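PDB 3SB1: hydrogenase expression protein from Thiobacillus denitrificans, which is of unknown function but probably takes part in the expression or maturation of hydrogenase. Local coordinates for residues A[114-119]-A[127-132]. Sequence-based numbering, arbitrary orientation.
Sequences WWIIHR and TQFIEV
Trp115 reaches across to Gln128 and Ile130, and its indole is the side chain to follow. From CB the ring swings with CG anti to the backbone N (chi1 -167°), which brings it nearer strand 127-132. On the pyrrole side Trp115 NE1 donates to Gln128 OE1 at 2.8 Å (N-H...O 154°); the oxygen lies in the indole plane, close to CE2 and CZ2 as well, while the amide stands nearly upright to the ring, 78° between planes. On the benzo side Trp115 CE3 meets Ile130 CD1 at 3.4 Å in one of two modelled Ile130 conformers, with CZ3 a little farther off. With an alanine here, Gln128 OE1 would probably lose its indole donor and a gap would be likely to open beside the Ile130 methyl. The two strands form an antiparallel beta hairpin, 113-119 with 125-132, whose hydrogen-bonded pairs are Trp114–Glu131, Ile116–Phe129 and His118–Thr127. Helix 78-88 packs on the sheet face carrying Trp115, Ile117, Gln128 and Ile130; its Arg85 makes a cation-pi contact with the indole. On the other face, one of two Ile116 conformers sets CB 3.7 Å from the Phe129 ring centroid, a CH-pi contact. Farther along, Thr127 CG2 rests against His118 CB at 3.9 Å.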
ATOM      1  N   TRP A 114      -7.543   6.021  -6.390  1.00 11.64           N
ATOM      2  CA  TRP A 114      -6.930   4.734  -6.639  1.00 10.04           C
ATOM      3  C   TRP A 114      -7.679   3.914  -7.630  1.00 11.20           C
ATOM      4  O   TRP A 114      -8.920   3.895  -7.587  1.00 12.73           O
ATOM      5  CB  TRP A 114      -6.837   3.944  -5.287  1.00 11.84           C
ATOM      6  CG  TRP A 114      -6.166   4.646  -4.166  1.00 12.36           C
ATOM      7  CD1 TRP A 114      -6.682   5.671  -3.376  1.00 11.83           C
ATOM      8  CD2 TRP A 114      -4.821   4.432  -3.696  1.00 11.67           C
ATOM      9  NE1 TRP A 114      -5.732   6.100  -2.489  1.00 12.18           N
ATOM     10  CE2 TRP A 114      -4.593   5.341  -2.619  1.00 12.75           C
ATOM     11  CE3 TRP A 114      -3.848   3.505  -4.011  1.00 12.16           C
ATOM     12  CZ2 TRP A 114      -3.407   5.343  -1.920  1.00 13.04           C
ATOM     13  CZ3 TRP A 114      -2.656   3.514  -3.291  1.00 16.40           C
ATOM     14  CH2 TRP A 114      -2.436   4.445  -2.310  1.00 14.31           C
ATOM     15  N   TRP A 115      -6.952   3.178  -8.474  1.00 11.02           N
ATOM     16  CA  TRP A 115      -7.564   2.290  -9.505  1.00 12.28           C
ATOM     17  C   TRP A 115      -7.324   0.854  -9.022  1.00 12.95           C
ATOM     18  O   TRP A 115      -6.177   0.434  -8.874  1.00 12.94           O
ATOM     19  CB  TRP A 115      -6.922   2.474 -10.865  1.00 13.38           C
ATOM     20  CG  TRP A 115      -7.680   1.846 -11.982  1.00 14.13           C
ATOM     21  CD1 TRP A 115      -7.805   0.523 -12.273  1.00 17.25           C
ATOM     22  CD2 TRP A 115      -8.396   2.556 -13.012  1.00 12.87           C
ATOM     23  NE1 TRP A 115      -8.606   0.363 -13.408  1.00 16.42           N
ATOM     24  CE2 TRP A 115      -8.933   1.601 -13.890  1.00 12.80           C
ATOM     25  CE3 TRP A 115      -8.541   3.891 -13.319  1.00 16.19           C
ATOM     26  CZ2 TRP A 115      -9.660   1.958 -15.036  1.00 14.80           C
ATOM     27  CZ3 TRP A 115      -9.297   4.243 -14.454  1.00 18.08           C
ATOM     28  CH2 TRP A 115      -9.831   3.267 -15.290  1.00 17.07           C
ATOM     29  N   ILE A 116      -8.413   0.131  -8.799  0.50 11.11           N
ATOM     30  CA  ILE A 116      -8.373  -1.205  -8.259  0.50 12.10           C
ATOM     31  C   ILE A 116      -8.865  -2.231  -9.284  0.50 12.34           C
ATOM     32  O   ILE A 116      -9.875  -2.008  -9.975  0.50 12.11           O
ATOM     33  CB  ILE A 116      -9.308  -1.264  -7.029  0.50 11.93           C
ATOM     34  CG1 ILE A 116      -9.067  -0.034  -6.115  0.50 15.44           C
ATOM     35  CG2 ILE A 116      -9.170  -2.600  -6.305  0.50 15.67           C
ATOM     36  CD1 ILE A 116      -7.686   0.077  -5.552  0.50 18.62           C
ATOM     37  N   ILE A 117      -8.112  -3.319  -9.426  1.00 11.83           N
ATOM     38  CA  ILE A 117      -8.536  -4.413 -10.286  1.00 13.28           C
ATOM     39  C   ILE A 117      -8.294  -5.721  -9.539  1.00 13.83           C
ATOM     40  O   ILE A 117      -7.179  -5.940  -9.012  1.00 15.21           O
ATOM     41  CB  ILE A 117      -7.755  -4.501 -11.635  1.00 13.16           C
ATOM     42  CG1 ILE A 117      -7.872  -3.235 -12.462  1.00 16.52           C
ATOM     43  CG2 ILE A 117      -8.183  -5.799 -12.396  1.00 17.26           C
ATOM     44  CD1 ILE A 117      -6.848  -3.163 -13.580  1.00 21.32           C
ATOM     45  N   HIS A 118      -9.323  -6.564  -9.441  1.00 11.94           N
ATOM     46  CA  HIS A 118      -9.105  -7.924  -8.917  1.00 12.91           C
ATOM     47  C   HIS A 118      -9.307  -8.931 -10.043  1.00 12.20           C
ATOM     48  O   HIS A 118     -10.261  -8.858 -10.765  1.00 12.80           O
ATOM     49  CB  HIS A 118     -10.081  -8.358  -7.831  1.00 14.28           C
ATOM     50  CG  HIS A 118      -9.752  -9.701  -7.290  1.00 15.14           C
ATOM     51  ND1 HIS A 118     -10.453 -10.856  -7.595  1.00 17.16           N
ATOM     52  CD2 HIS A 118      -8.713 -10.088  -6.500  1.00 13.27           C
ATOM     53  CE1 HIS A 118      -9.863 -11.879  -6.982  1.00 15.37           C
ATOM     54  NE2 HIS A 118      -8.821 -11.439  -6.325  1.00 21.29           N
ATOM     55  N   ARG A 119      -8.355  -9.857 -10.173  1.00 12.37           N
ATOM     56  CA  ARG A 119      -8.469 -10.962 -11.102  1.00 13.44           C
ATOM     57  C   ARG A 119      -8.510 -12.284 -10.305  1.00 14.20           C
ATOM     58  O   ARG A 119      -7.789 -12.456  -9.287  1.00 15.38           O
ATOM     59  CB  ARG A 119      -7.267 -11.011 -12.043  1.00 14.95           C
ATOM     60  CG  ARG A 119      -7.182  -9.841 -12.972  1.00 14.35           C
ATOM     61  CD  ARG A 119      -5.868  -9.888 -13.810  1.00 16.55           C
ATOM     62  NE  ARG A 119      -5.756  -8.675 -14.614  1.00 17.43           N
ATOM     63  CZ  ARG A 119      -6.363  -8.460 -15.772  1.00 16.46           C
ATOM     64  NH1 ARG A 119      -7.084  -9.407 -16.387  1.00 18.99           N
ATOM     65  NH2 ARG A 119      -6.168  -7.309 -16.409  1.00 22.43           N
ATOM     66  N   THR A 127     -13.762  -7.624 -10.543  1.00 13.21           N
ATOM     67  CA  THR A 127     -14.180  -6.239 -10.210  1.00 15.00           C
ATOM     68  C   THR A 127     -13.090  -5.271 -10.611  1.00 15.14           C
ATOM     69  O   THR A 127     -11.886  -5.582 -10.521  1.00 14.39           O
ATOM     70  CB  THR A 127     -14.497  -6.046  -8.696  1.00 17.07           C
ATOM     71  OG1 THR A 127     -15.124  -4.780  -8.473  1.00 17.73           O
ATOM     72  CG2 THR A 127     -13.259  -6.119  -7.767  1.00 15.15           C
ATOM     73  N   GLN A 128     -13.504  -4.100 -11.053  1.00 14.77           N
ATOM     74  CA  GLN A 128     -12.593  -2.992 -11.388  1.00 13.21           C
ATOM     75  C   GLN A 128     -13.332  -1.767 -10.874  1.00 14.95           C
ATOM     76  O   GLN A 128     -14.495  -1.567 -11.197  1.00 14.37           O
ATOM     77  CB  GLN A 128     -12.357  -2.911 -12.910  1.00 16.90           C
ATOM     78  CG  GLN A 128     -11.485  -1.867 -13.283  1.00 17.73           C
ATOM     79  CD  GLN A 128     -10.937  -2.008 -14.706  1.00 15.14           C
ATOM     80  OE1 GLN A 128      -9.822  -1.563 -14.957  1.00 17.73           O
ATOM     81  NE2 GLN A 128     -11.686  -2.679 -15.621  1.00 20.75           N
ATOM     82  N   PHE A 129     -12.640  -0.934 -10.117  1.00 11.18           N
ATOM     83  CA  PHE A 129     -13.250   0.230  -9.536  1.00 12.28           C
ATOM     84  C   PHE A 129     -12.268   1.251  -9.103  1.00 13.15           C
ATOM     85  O   PHE A 129     -11.061   0.974  -8.950  1.00 13.50           O
ATOM     86  CB  PHE A 129     -14.171  -0.156  -8.356  1.00 12.69           C
ATOM     87  CG  PHE A 129     -13.482  -0.784  -7.160  1.00 11.99           C
ATOM     88  CD1 PHE A 129     -13.068  -0.028  -6.057  1.00 14.47           C
ATOM     89  CD2 PHE A 129     -13.231  -2.171  -7.114  1.00 15.10           C
ATOM     90  CE1 PHE A 129     -12.528  -0.601  -4.955  1.00 15.14           C
ATOM     91  CE2 PHE A 129     -12.622  -2.752  -5.995  1.00 16.09           C
ATOM     92  CZ  PHE A 129     -12.239  -1.976  -4.919  1.00 16.33           C
ATOM     93  N   ILE A 130     -12.783   2.468  -8.950  0.50 12.68           N
ATOM     94  CA  ILE A 130     -12.006   3.585  -8.439  0.50 12.34           C
ATOM     95  C   ILE A 130     -12.347   3.661  -6.943  0.50 12.48           C
ATOM     96  O   ILE A 130     -13.505   3.489  -6.525  0.50 12.34           O
ATOM     97  CB  ILE A 130     -12.380   4.954  -9.052  0.50 12.48           C
ATOM     98  CG1 ILE A 130     -12.282   4.967 -10.570  0.50 15.58           C
ATOM     99  CG2 ILE A 130     -11.454   6.036  -8.456  0.50 13.24           C
ATOM    100  CD1 ILE A 130     -10.894   4.809 -11.080  0.50 15.51           C
ATOM    101  N   GLU A 131     -11.331   3.855  -6.123  1.00 12.16           N
ATOM    102  CA  GLU A 131     -11.543   4.037  -4.675  1.00 13.32           C
ATOM    103  C   GLU A 131     -10.969   5.389  -4.322  1.00 13.85           C
ATOM    104  O   GLU A 131      -9.829   5.673  -4.678  1.00 14.05           O
ATOM    105  CB  GLU A 131     -10.921   2.903  -3.879  1.00 14.91           C
ATOM    106  CG  GLU A 131     -11.260   2.911  -2.406  1.00 22.87           C
ATOM    107  CD  GLU A 131     -10.735   1.632  -1.675  1.00 25.36           C
ATOM    108  OE1 GLU A 131     -10.024   0.804  -2.269  1.00 32.20           O
ATOM    109  OE2 GLU A 131     -11.081   1.454  -0.505  1.00 40.85           O
ATOM    110  N   VAL A 132     -11.820   6.286  -3.769  1.00 12.40           N
ATOM    111  CA  VAL A 132     -11.401   7.597  -3.338  1.00 13.00           C
ATOM    112  C   VAL A 132     -11.225   7.443  -1.817  1.00 12.30           C
ATOM    113  O   VAL A 132     -12.172   7.252  -1.067  1.00 14.86           O
ATOM    114  CB  VAL A 132     -12.332   8.668  -3.766  1.00 12.81           C
ATOM    115  CG1 VAL A 132     -11.923  10.027  -3.116  1.00 15.65           C
ATOM    116  CG2 VAL A 132     -12.464   8.730  -5.318  1.00 15.39           C
TER